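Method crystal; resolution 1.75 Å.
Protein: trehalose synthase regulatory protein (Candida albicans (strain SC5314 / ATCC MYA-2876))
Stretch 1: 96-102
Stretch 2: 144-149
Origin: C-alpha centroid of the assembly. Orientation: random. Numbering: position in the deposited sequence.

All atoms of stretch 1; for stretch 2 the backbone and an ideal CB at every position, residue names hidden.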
# COMPACT_ATOMS: atom_id res chain seq x y z
N ALA A 96 5.72 -4.22 -2.37
CA ALA A 96 5.93 -3.50 -3.63
C ALA A 96 4.71 -3.54 -4.53
O ALA A 96 3.90 -4.47 -4.45
CB ALA A 96 7.13 -4.07 -4.37
N GLU A 97 4.60 -2.54 -5.40
CA GLU A 97 3.48 -2.38 -6.34
C GLU A 97 2.15 -2.60 -5.64
O GLU A 97 1.27 -3.34 -6.10
CB GLU A 97 3.63 -3.33 -7.54
CG GLU A 97 4.89 -3.04 -8.35
CD GLU A 97 4.85 -3.61 -9.75
OE1 GLU A 97 3.78 -3.58 -10.40
OE2 GLU A 97 5.91 -4.08 -10.22
N ASN A 98 2.03 -1.94 -4.49
CA ASN A 98 0.79 -1.87 -3.72
C ASN A 98 0.30 -3.23 -3.24
O ASN A 98 -0.87 -3.37 -2.91
CB ASN A 98 -0.30 -1.17 -4.53
CG ASN A 98 -1.40 -0.62 -3.67
OD1 ASN A 98 -2.58 -0.65 -4.05
ND2 ASN A 98 -1.04 -0.13 -2.49
N GLY A 99 1.18 -4.21 -3.17
CA GLY A 99 0.78 -5.50 -2.64
C GLY A 99 1.11 -6.71 -3.50
O GLY A 99 1.04 -7.84 -3.02
N ASN A 100 1.47 -6.48 -4.76
CA ASN A 100 1.74 -7.60 -5.67
C ASN A 100 2.96 -8.42 -5.26
O ASN A 100 3.06 -9.60 -5.58
CB ASN A 100 1.92 -7.09 -7.10
CG ASN A 100 0.62 -6.68 -7.73
OD1 ASN A 100 -0.16 -7.54 -8.18
ND2 ASN A 100 0.34 -5.38 -7.75
N PHE A 101 3.88 -7.79 -4.53
CA PHE A 101 5.11 -8.46 -4.10
C PHE A 101 5.44 -8.09 -2.66
O PHE A 101 5.29 -6.95 -2.26
CB PHE A 101 6.28 -8.09 -5.01
CG PHE A 101 5.98 -8.27 -6.47
CD1 PHE A 101 6.06 -9.53 -7.06
CD2 PHE A 101 5.62 -7.18 -7.26
CE1 PHE A 101 5.77 -9.70 -8.41
CE2 PHE A 101 5.33 -7.35 -8.60
CZ PHE A 101 5.41 -8.61 -9.18
N VAL A 102 5.90 -9.08 -1.89
CA VAL A 102 6.20 -8.88 -0.48
C VAL A 102 7.58 -9.41 -0.15
O VAL A 102 7.91 -10.55 -0.48
CB VAL A 102 5.17 -9.60 0.44
CG1 VAL A 102 5.61 -9.50 1.91
CG2 VAL A 102 3.78 -9.02 0.24
N UNK A 144 4.74 1.30 -17.21
CA UNK A 144 4.46 -0.12 -17.03
C UNK A 144 5.43 -0.73 -16.03
O UNK A 144 6.64 -0.76 -16.26
CB UNK A 144 4.54 -0.86 -18.37
N UNK A 145 4.92 -1.19 -14.89
CA UNK A 145 5.74 -1.91 -13.93
C UNK A 145 5.53 -3.41 -14.17
O UNK A 145 5.14 -3.81 -15.28
CB UNK A 145 5.39 -1.52 -12.49
N UNK A 146 5.78 -4.26 -13.18
CA UNK A 146 5.69 -5.70 -13.42
C UNK A 146 4.26 -6.23 -13.28
O UNK A 146 3.89 -7.21 -13.93
CB UNK A 146 6.61 -6.44 -12.45
N UNK A 147 3.46 -5.57 -12.44
CA UNK A 147 2.10 -6.04 -12.16
C UNK A 147 1.10 -4.89 -12.06
O UNK A 147 -0.04 -5.09 -11.65
CB UNK A 147 2.08 -6.85 -10.86
N UNK A 148 1.53 -3.69 -12.44
CA UNK A 148 0.64 -2.54 -12.46
C UNK A 148 0.96 -1.69 -13.67
O UNK A 148 2.08 -1.73 -14.19
CB UNK A 148 0.76 -1.72 -11.17
N UNK A 149 -0.03 -0.95 -14.15
CA UNK A 149 0.17 -0.02 -15.25
C UNK A 149 -0.43 1.31 -14.85
O UNK A 149 -1.53 1.36 -14.29
CB UNK A 149 -0.45 -0.54 -16.55

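The feature of stretch 1 that governs this contact is the carboxylate of Glu97, which reaches across to the backbone of the other stretch, with the side chains of Asn100 and Phe101 close by.

Position 144 lies beyond this reach. Nothing of stretch 1 comes within 5.5 Å of its ideal CB, so the contact leaves the choice wide. The deposited residue is Ala144, which takes no part.

At position 145 the CA-to-CB bond points toward stretch 1, and the ideal CB lies 3.4 Å from OE1 of Glu97. A second carboxylate folded in here would be repelled, whereas a neutral side chain, apolar or polar, could pass beside the oxygen. The residue is Leu145. Its CB lies 3.4 Å from Glu97 OE1, a packing contact rather than a polar one; the side chain beyond it takes chi1 m and chi2 t. Its backbone N donates to the O of position 148 at 3.0 Å, closing a tight local turn.

Position 146 offers its backbone first: its N lies 3.0 Å from OE2 of Glu97 and donates a hydrogen bond to it. The ideal CB also points toward stretch 1, 3.3 Å from that OE2 and 4.1 Å from CZ of Phe101. A donor or a basic group would be the obvious partner for the carboxylate, and a small residue would fit as well; an acid is the less expected choice. The deposited residue is nevertheless Asp146. Its OD2 is 4.0 Å from Glu97 OE2. Water 1 sits between the two carboxylates, its O 2.7 Å from Glu97 OE2 and 2.9 Å from Asp146 OD2, well placed to soften the approach of like charges. OD2 is also hydrogen-bonded elsewhere in the structure.

Position 147 is the most confined. Its ideal CB is 3.5 Å from CG of Asn100, 3.7 Å from OE1 of Glu97 and 4.0 Å from CE2 of Phe101, so a small side chain is the natural expectation, with glycine possible but leaving these neighbours less well packed. Ala147 is found. Its methyl meets Asn100 and lies obliquely to the Phe101 ring, while its N donates to Glu97 OE1 at 2.9 Å. Its O accepts from water 2 at 2.7 Å, and the same water donates to Asn100 OD1 at 2.8 Å. The side chain of Asn100 is further steadied by its ND2, which donates to the O of Glu97 at 2.8 Å.

At position 148 the extended backbone (phi -142°, psi 153°) directs CB toward stretch 1, 3.6 Å from OE1 of Glu97 and 5.0 Å from ND2 of Asn100. A short side chain carrying a donor, serine or threonine, would suit the acceptor. Thr148 uses chi1 in p to donate from OG1 to Glu97 OE1 at 2.7 Å, and its CG2 rests 3.7 Å from Asn100 ND2, a contact serine could not make.

Position 149 points away, free of stretch 1. It holds Val149, a beta-branched residue at home in its extended backbone.

Stretch 2 (144-149) ALDATV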
# COMPACT_ATOMS: atom_id res chain seq x y z
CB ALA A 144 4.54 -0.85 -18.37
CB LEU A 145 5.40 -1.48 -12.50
CG LEU A 145 5.59 0.03 -12.25
CD1 LEU A 145 5.37 0.41 -10.78
CD2 LEU A 145 6.97 0.50 -12.72
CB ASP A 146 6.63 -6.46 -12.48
CG ASP A 146 8.09 -6.13 -12.73
OD1 ASP A 146 8.43 -5.75 -13.86
OD2 ASP A 146 8.89 -6.23 -11.78
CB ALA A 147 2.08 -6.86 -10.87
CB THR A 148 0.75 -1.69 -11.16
OG1 THR A 148 2.13 -1.48 -10.84
CG2 THR A 148 0.11 -2.40 -10.00
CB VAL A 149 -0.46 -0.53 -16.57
CG1 VAL A 149 -0.17 0.44 -17.71
CG2 VAL A 149 0.05 -1.94 -16.92
O HOH W 1 8.12 -5.19 -9.21
O HOH W 2 -1.82 -5.88 -9.71
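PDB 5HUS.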